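Local coordinates for heme utilization cystosolic carrier protein HutX (Pectobacterium carotovorum, PDB 2PH0) that probably binds heme and carries it through the cytosol during bacterial heme utilization, at residues A34-T37 with A38-T41; H99-A102 with T103-Q106; R155-A158 with S159-Q162. All coordinates share one frame; numbering follows the deposited sequence.

Interaction 1 (A34-T37 with A38-T41)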
ATOM      1  N   ALA B  34      -2.667 -16.313  17.301  1.00 19.12           N
ATOM      2  CA  ALA B  34      -3.591 -16.825  18.306  1.00 24.54           C
ATOM      3  C   ALA B  34      -4.881 -17.400  17.727  1.00 22.49           C
ATOM      4  O   ALA B  34      -5.716 -17.918  18.468  1.00 21.49           O
ATOM      5  CB  ALA B  34      -3.927 -15.726  19.296  1.00 23.97           C
ATOM      6  N   LEU B  35      -5.058 -17.307  16.413  1.00 16.57           N
ATOM      7  CA  LEU B  35      -6.270 -17.834  15.788  1.00 13.08           C
ATOM      8  C   LEU B  35      -6.350 -19.343  15.883  1.00 17.87           C
ATOM      9  O   LEU B  35      -5.332 -20.024  16.009  1.00 17.91           O
ATOM     10  CB  LEU B  35      -6.335 -17.461  14.302  1.00 13.25           C
ATOM     11  CG  LEU B  35      -6.675 -16.023  13.920  1.00 17.72           C
ATOM     12  CD1 LEU B  35      -6.206 -15.750  12.485  1.00 14.04           C
ATOM     13  CD2 LEU B  35      -8.172 -15.800  14.072  1.00 22.99           C
ATOM     14  N   PRO B  36      -7.576 -19.885  15.856  1.00 14.22           N
ATOM     15  CA  PRO B  36      -7.769 -21.337  15.920  1.00 18.39           C
ATOM     16  C   PRO B  36      -7.039 -21.918  14.711  1.00 17.24           C
ATOM     17  O   PRO B  36      -7.104 -21.341  13.621  1.00 21.68           O
ATOM     18  CB  PRO B  36      -9.277 -21.479  15.787  1.00 16.13           C
ATOM     19  CG  PRO B  36      -9.781 -20.272  16.520  1.00 16.80           C
ATOM     20  CD  PRO B  36      -8.861 -19.175  15.992  1.00 15.98           C
ATOM     21  N   THR B  37      -6.356 -23.044  14.874  1.00 15.25           N
ATOM     22  CA  THR B  37      -5.632 -23.610  13.744  1.00 16.58           C
ATOM     23  C   THR B  37      -6.540 -24.013  12.598  1.00 15.41           C
ATOM     24  O   THR B  37      -6.079 -24.164  11.470  1.00 15.08           O
ATOM     25  CB  THR B  37      -4.784 -24.839  14.143  1.00 21.72           C
ATOM     26  OG1 THR B  37      -5.630 -25.860  14.678  1.00 17.67           O
ATOM     27  CG2 THR B  37      -3.729 -24.446  15.164  1.00 20.07           C
ATOM     28  N   ALA B  38      -7.830 -24.180  12.875  1.00 16.07           N
ATOM     29  CA  ALA B  38      -8.770 -24.552  11.827  1.00 14.35           C
ATOM     30  C   ALA B  38      -8.971 -23.355  10.904  1.00 18.35           C
ATOM     31  O   ALA B  38      -9.491 -23.490   9.806  1.00 17.83           O
ATOM     32  CB  ALA B  38     -10.105 -24.959  12.435  1.00 17.49           C
ATOM     33  N   GLN B  39      -8.546 -22.181  11.354  1.00 14.19           N
ATOM     34  CA  GLN B  39      -8.718 -20.968  10.561  1.00 16.87           C
ATOM     35  C   GLN B  39      -7.394 -20.364  10.111  1.00 15.23           C
ATOM     36  O   GLN B  39      -7.371 -19.424   9.312  1.00 16.30           O
ATOM     37  CB  GLN B  39      -9.468 -19.920  11.377  1.00 13.97           C
ATOM     38  CG  GLN B  39     -10.909 -20.250  11.696  1.00 21.22           C
ATOM     39  CD  GLN B  39     -11.444 -19.414  12.845  1.00 27.78           C
ATOM     40  OE1 GLN B  39     -11.137 -18.230  12.964  1.00 30.62           O
ATOM     41  NE2 GLN B  39     -12.260 -20.027  13.694  1.00 30.93           N
ATOM     42  N   CYS B  40      -6.291 -20.897  10.618  1.00 14.86           N
ATOM     43  CA  CYS B  40      -4.996 -20.337  10.272  1.00 14.52           C
ATOM     44  C   CYS B  40      -3.826 -21.306  10.230  1.00 19.75           C
ATOM     45  O   CYS B  40      -3.670 -22.172  11.101  1.00 17.64           O
ATOM     46  CB  CYS B  40      -4.685 -19.188  11.240  1.00 16.92           C
ATOM     47  SG  CYS B  40      -3.119 -18.324  10.952  1.00 19.14           S
ATOM     48  N   THR B  41      -3.020 -21.146   9.184  1.00 15.90           N
ATOM     49  CA  THR B  41      -1.815 -21.928   8.967  1.00 17.96           C
ATOM     50  C   THR B  41      -0.705 -20.890   8.828  1.00 21.03           C
ATOM     51  O   THR B  41      -0.804 -19.989   7.992  1.00 15.55           O
ATOM     52  CB  THR B  41      -1.891 -22.737   7.666  1.00 20.45           C
ATOM     53  OG1 THR B  41      -3.066 -23.552   7.682  1.00 17.64           O
ATOM     54  CG2 THR B  41      -0.671 -23.632   7.531  1.00 25.51           C
TER
HETATM   55  O   HOH W   1      -3.706 -24.989  10.285  1.00 25.88           O

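Interaction 2 (H99-A102 with T103-Q106)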
ATOM      1  N   HIS B  99       7.842  -2.771  -5.641  1.00 15.25           N
ATOM      2  CA  HIS B  99       9.077  -3.356  -5.147  1.00 15.85           C
ATOM      3  C   HIS B  99       8.862  -3.787  -3.709  1.00 20.58           C
ATOM      4  O   HIS B  99       8.452  -2.981  -2.878  1.00 20.02           O
ATOM      5  CB  HIS B  99      10.178  -2.299  -5.199  1.00 18.29           C
ATOM      6  CG  HIS B  99      10.280  -1.606  -6.522  1.00 17.23           C
ATOM      7  ND1 HIS B  99      10.966  -2.142  -7.591  1.00 26.30           N
ATOM      8  CD2 HIS B  99       9.728  -0.452  -6.969  1.00 20.99           C
ATOM      9  CE1 HIS B  99      10.830  -1.349  -8.639  1.00 30.32           C
ATOM     10  NE2 HIS B  99      10.084  -0.318  -8.289  1.00 25.75           N
ATOM     11  N   ILE B 100       9.129  -5.056  -3.421  1.00 18.08           N
ATOM     12  CA  ILE B 100       8.963  -5.577  -2.067  1.00 18.95           C
ATOM     13  C   ILE B 100      10.337  -5.899  -1.481  1.00 15.34           C
ATOM     14  O   ILE B 100      11.114  -6.648  -2.079  1.00 19.81           O
ATOM     15  CB  ILE B 100       8.077  -6.840  -2.090  1.00 17.23           C
ATOM     16  CG1 ILE B 100       6.705  -6.477  -2.663  1.00 21.72           C
ATOM     17  CG2 ILE B 100       7.954  -7.428  -0.689  1.00 20.78           C
ATOM     18  CD1 ILE B 100       5.848  -7.669  -3.077  1.00 18.93           C
ATOM     19  N   ARG B 101      10.641  -5.334  -0.316  1.00 17.35           N
ATOM     20  CA  ARG B 101      11.940  -5.566   0.309  1.00 17.08           C
ATOM     21  C   ARG B 101      12.080  -7.010   0.774  1.00 22.86           C
ATOM     22  O   ARG B 101      11.303  -7.489   1.606  1.00 22.20           O
ATOM     23  CB  ARG B 101      12.158  -4.605   1.477  1.00 18.99           C
ATOM     24  CG  ARG B 101      13.564  -4.700   2.064  1.00 23.20           C
ATOM     25  CD  ARG B 101      13.784  -3.698   3.187  1.00 28.45           C
ATOM     26  NE  ARG B 101      13.653  -2.320   2.724  1.00 45.20           N
ATOM     27  CZ  ARG B 101      13.981  -1.256   3.450  1.00 49.77           C
ATOM     28  NH1 ARG B 101      14.464  -1.409   4.676  1.00 64.45           N
ATOM     29  NH2 ARG B 101      13.826  -0.036   2.951  1.00 44.18           N
ATOM     30  N   ALA B 102      13.099  -7.683   0.235  1.00 26.37           N
ATOM     31  CA  ALA B 102      13.386  -9.097   0.500  1.00 29.74           C
ATOM     32  C   ALA B 102      13.485  -9.560   1.950  1.00 30.24           C
ATOM     33  O   ALA B 102      12.873 -10.554   2.330  1.00 31.71           O
ATOM     34  CB  ALA B 102      14.655  -9.503  -0.249  1.00 31.39           C
ATOM     35  N   THR B 103      14.270  -8.855   2.755  1.00 30.39           N
ATOM     36  CA  THR B 103      14.459  -9.226   4.155  1.00 34.08           C
ATOM     37  C   THR B 103      13.280  -8.887   5.067  1.00 26.40           C
ATOM     38  O   THR B 103      13.254  -9.285   6.233  1.00 31.94           O
ATOM     39  CB  THR B 103      15.700  -8.514   4.740  1.00 33.46           C
ATOM     40  OG1 THR B 103      15.959  -9.005   6.062  1.00 48.80           O
ATOM     41  CG2 THR B 103      15.456  -6.999   4.813  1.00 21.39           C
ATOM     42  N   SER B 104      12.303  -8.162   4.544  1.00 18.17           N
ATOM     43  CA  SER B 104      11.184  -7.731   5.372  1.00 17.44           C
ATOM     44  C   SER B 104      10.183  -8.773   5.852  1.00 18.71           C
ATOM     45  O   SER B 104       9.747  -8.723   7.005  1.00 21.26           O
ATOM     46  CB  SER B 104      10.433  -6.599   4.667  1.00 25.49           C
ATOM     47  OG  SER B 104      11.223  -5.426   4.644  1.00 26.98           O
ATOM     48  N   CYS B 105       9.827  -9.722   4.996  1.00 15.11           N
ATOM     49  CA  CYS B 105       8.830 -10.716   5.400  1.00 18.33           C
ATOM     50  C   CYS B 105       9.354 -11.768   6.372  1.00 15.42           C
ATOM     51  O   CYS B 105      10.248 -12.541   6.047  1.00 19.82           O
ATOM     52  CB  CYS B 105       8.230 -11.394   4.174  1.00 20.68           C
ATOM     53  SG  CYS B 105       6.850 -12.494   4.602  1.00 18.76           S
ATOM     54  N   GLN B 106       8.777 -11.797   7.567  1.00 17.09           N
ATOM     55  CA  GLN B 106       9.196 -12.748   8.592  1.00 18.30           C
ATOM     56  C   GLN B 106       8.158 -13.829   8.875  1.00 21.19           C
ATOM     57  O   GLN B 106       8.489 -14.902   9.399  1.00 17.09           O
ATOM     58  CB  GLN B 106       9.521 -12.009   9.894  1.00 18.83           C
ATOM     59  CG  GLN B 106      10.742 -11.112   9.820  1.00 30.85           C
ATOM     60  CD  GLN B 106      11.986 -11.844   9.352  1.00 40.07           C
ATOM     61  OE1 GLN B 106      12.392 -12.842   9.947  1.00 46.98           O
ATOM     62  NE2 GLN B 106      12.600 -11.347   8.280  1.00 36.68           N
TER
HETATM   63  O   HOH W   2       9.763  -9.405   2.363  1.00 36.64           O

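Interaction 3 (R155-A158 with S159-Q162)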
ATOM      1  N   ARG B 155      -5.592 -23.903  -0.204  1.00 14.86           N
ATOM      2  CA  ARG B 155      -5.434 -24.915   0.831  1.00 15.84           C
ATOM      3  C   ARG B 155      -4.252 -25.842   0.545  1.00 16.79           C
ATOM      4  O   ARG B 155      -3.565 -26.272   1.469  1.00 15.29           O
ATOM      5  CB  ARG B 155      -6.731 -25.701   0.990  1.00 13.30           C
ATOM      6  CG  ARG B 155      -7.858 -24.849   1.577  1.00 11.64           C
ATOM      7  CD  ARG B 155      -9.174 -25.602   1.569  1.00 16.12           C
ATOM      8  NE  ARG B 155     -10.224 -24.841   2.230  1.00 17.07           N
ATOM      9  CZ  ARG B 155     -11.502 -25.207   2.254  1.00 29.37           C
ATOM     10  NH1 ARG B 155     -11.888 -26.329   1.656  1.00 21.68           N
ATOM     11  NH2 ARG B 155     -12.393 -24.446   2.866  1.00 20.25           N
ATOM     12  N   ALA B 156      -3.993 -26.127  -0.728  1.00 16.49           N
ATOM     13  CA  ALA B 156      -2.873 -26.995  -1.100  1.00 15.97           C
ATOM     14  C   ALA B 156      -1.550 -26.360  -0.704  1.00 17.18           C
ATOM     15  O   ALA B 156      -0.676 -27.015  -0.135  1.00 14.14           O
ATOM     16  CB  ALA B 156      -2.886 -27.263  -2.598  1.00 15.76           C
ATOM     17  N   LEU B 157      -1.403 -25.080  -1.014  1.00 17.41           N
ATOM     18  CA  LEU B 157      -0.188 -24.355  -0.684  1.00 19.13           C
ATOM     19  C   LEU B 157      -0.008 -24.280   0.826  1.00 19.25           C
ATOM     20  O   LEU B 157       1.080 -24.550   1.338  1.00 23.00           O
ATOM     21  CB  LEU B 157      -0.237 -22.946  -1.285  1.00 19.42           C
ATOM     22  CG  LEU B 157       0.945 -22.013  -0.995  1.00 14.45           C
ATOM     23  CD1 LEU B 157       2.258 -22.674  -1.409  1.00 22.29           C
ATOM     24  CD2 LEU B 157       0.733 -20.722  -1.770  1.00 16.37           C
ATOM     25  N   ALA B 158      -1.068 -23.917   1.545  1.00 18.11           N
ATOM     26  CA  ALA B 158      -0.984 -23.833   2.997  1.00 19.73           C
ATOM     27  C   ALA B 158      -0.475 -25.162   3.546  1.00 23.01           C
ATOM     28  O   ALA B 158       0.420 -25.199   4.394  1.00 21.04           O
ATOM     29  CB  ALA B 158      -2.360 -23.511   3.591  1.00 18.16           C
ATOM     30  N   SER B 159      -1.048 -26.251   3.042  1.00 22.24           N
ATOM     31  CA  SER B 159      -0.681 -27.597   3.468  1.00 23.65           C
ATOM     32  C   SER B 159       0.771 -27.988   3.216  1.00 25.21           C
ATOM     33  O   SER B 159       1.407 -28.587   4.080  1.00 27.70           O
ATOM     34  CB  SER B 159      -1.592 -28.629   2.797  1.00 23.75           C
ATOM     35  OG  SER B 159      -2.929 -28.475   3.233  1.00 28.27           O
ATOM     36  N   GLU B 160       1.309 -27.675   2.044  1.00 29.17           N
ATOM     37  CA  GLU B 160       2.691 -28.060   1.796  1.00 32.14           C
ATOM     38  C   GLU B 160       3.684 -27.205   2.574  1.00 34.80           C
ATOM     39  O   GLU B 160       4.854 -27.562   2.699  1.00 34.75           O
ATOM     40  CB  GLU B 160       3.012 -28.047   0.298  1.00 35.80           C
ATOM     41  CG  GLU B 160       2.851 -26.732  -0.412  1.00 38.63           C
ATOM     42  CD  GLU B 160       3.017 -26.891  -1.912  1.00 57.07           C
ATOM     43  OE1 GLU B 160       2.233 -27.654  -2.516  1.00 51.97           O
ATOM     44  OE2 GLU B 160       3.930 -26.260  -2.487  1.00 58.28           O
ATOM     45  N   LEU B 161       3.213 -26.083   3.110  1.00 35.36           N
ATOM     46  CA  LEU B 161       4.076 -25.214   3.903  1.00 38.09           C
ATOM     47  C   LEU B 161       4.133 -25.716   5.343  1.00 39.78           C
ATOM     48  O   LEU B 161       4.935 -25.244   6.147  1.00 43.83           O
ATOM     49  CB  LEU B 161       3.573 -23.768   3.866  1.00 31.75           C
ATOM     50  CG  LEU B 161       4.223 -22.862   2.816  1.00 36.66           C
ATOM     51  CD1 LEU B 161       4.089 -23.467   1.434  1.00 43.23           C
ATOM     52  CD2 LEU B 161       3.574 -21.492   2.863  1.00 30.28           C
ATOM     53  N   GLN B 162       3.269 -26.676   5.663  1.00 40.13           N
ATOM     54  CA  GLN B 162       3.239 -27.272   6.995  1.00 40.23           C
ATOM     55  C   GLN B 162       4.229 -28.434   7.002  1.00 42.41           C
ATOM     56  O   GLN B 162       4.431 -29.089   5.977  1.00 44.78           O
ATOM     57  CB  GLN B 162       1.837 -27.796   7.324  1.00 39.71           C
ATOM     58  CG  GLN B 162       0.824 -26.727   7.700  1.00 39.76           C
ATOM     59  CD  GLN B 162      -0.536 -27.310   8.061  1.00 47.93           C
ATOM     60  OE1 GLN B 162      -1.277 -27.790   7.195  1.00 34.31           O
ATOM     61  NE2 GLN B 162      -0.869 -27.276   9.346  1.00 46.74           N
TER

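Interaction 1 (A34-T37 with A38-T41)
This is a local turn contact between P36 and Q39, in the connection that leads from helix 28-33 into strand 40-44. T37 and A38 both have helix-like backbone angles, and Q39 N donates to P36 O at 2.8 Å (N-H...O 156°); together these define a type I beta turn with P36 first and Q39 last. The amide stands 50° out of the carbonyl plane and not on a lone pair. A second turn, one residue on, is closed by a weak bond of 3.4 Å from C40 N to T37 O. That same carbonyl is linked by a water to T41 OG1. With its chain extended beyond CG, Q39 runs obliquely beside the proline ring, Q39 NE2 lying 3.8 Å from P36 CG and Q39 OE1 3.9 Å from P36 CD. The carboxamide thus packs on the ring carbons, while NE2 has its polar partner in N12. Across the turn, L35 CB meets C40 CB at 3.9 Å. Both of these buried side chains touch strand 107-115, L35 on I111 and C40 on A109, while backbone hydrogen bonds between Q39 and E112 and between T41 and F110 dock the incoming strand as the outermost, within this chain, of the six-stranded sheet.

Interaction 2 (H99-A102 with T103-Q106)
A type I beta turn running from R101 to S104 takes the chain out of strand 96-101 and starts the connection to strand 107-115. The evidence is the backbone bond from S104 N to R101 O, 3.2 Å long with an N-H...O angle of 151°, and the helix-like torsions of A102 and T103 at the two corners. The amide approaches from 54° out of the carbonyl plane. One residue further on, C105 N remains 4.3 Å from R101 O, and a water bridges this gap: it donates to R101 O and accepts from C105 N at 2.7 Å. On the side-chain face, R101 leaves the backbone with CG anti to its N (chi1 -174°), then bends at chi3. Its aliphatic part therefore runs past S104, whose OG touches R101 CB and R101 CD, each at 3.4 Å. T103 lies alongside and points the same way, with its CG2 4.0 Å from R101 CD. A weak bond from Q106 NE2 to T103 O spans the outgoing end.

The polar ends look beyond the turn. R101 NH2 bonds to Y87 OH on the adjacent strand, whereas S104 OG bonds to D69 of the second subunit, a chain whose strand also continues the sheet beside H99 and I100. The chemistry is accordingly divided: R101 O is gripped by two donors, an amide and a water, which fix the bend, while the methylenes of R101 flank a serine hydroxyl engaged across the interface. The carboxylate of D69 would probably polarise that hydroxyl, and the turn so contributes a polar link to the dimer.

Interaction 3 (R155-A158 with S159-Q162)
L161 folds back over the last turn of helix 148-160 and meets L157, one turn earlier. Its CB lies close to two carbonyl oxygens, 3.5 Å from A158 O and 3.6 Å from L157 O. CG stays near L157 O, and CD1 comes within 3.2 Å of that oxygen before it meets L157 CD1. L161 CD1 and L157 CD1 are 3.5 Å apart, tighter than usual van der Waals contact; chi1 of L161, -95°, lies off the usual staggered values, consistent with some strain here. L157 CD1 reaches L161 CD1 from a CG that stands anti to the backbone N, and it also comes near E160 OE2.

The polar side of the turn is held by S159. S159 N and S159 OG both donate to R155 O, OG at 2.9 Å, and they arrive from opposite faces of the carbonyl plane, so one oxygen is held from two sides; such a hydroxyl bond is common for serines within helices. R155 itself forms a salt bridge through NE with E112. E160 N keeps a regular bond of 3.0 Å to A156 O. At L161 the pattern changes: L161 N is shared between A158 O and L157 O, each 3.2 Å away with an N-H...O angle of 135°, the bond to L157 O counting as weak, and Q162 N then turns to S159 O. Meanwhile the leucines pack on F110 of strand 107-115 and on helix 48-55. This passage from i-to-i+4 towards i-to-i+3 bonding is characteristic of the C-terminal end of an alpha helix, here an amphipathic one whose L157 and L161 face is buried.

In the fold
Interactions 1 and 3 are direct neighbours although far apart in sequence: their centres lie 13 Å apart, and T41 CG2 packs against Q162 CG at 3.4 Å. They also share strand 107-115, since F110 bonds to the backbone of T41 and supports L157, A158 and L161, while E112 pairs by backbone with Q39 and by salt bridge with R155. Interaction 2 stands apart, its centre 24 Å from that of interaction 1 and 21 Å from that of interaction 3. It leads into the same strand from the other sheet and alone touches the second subunit. Nothing in these contacts locates the presumed heme site.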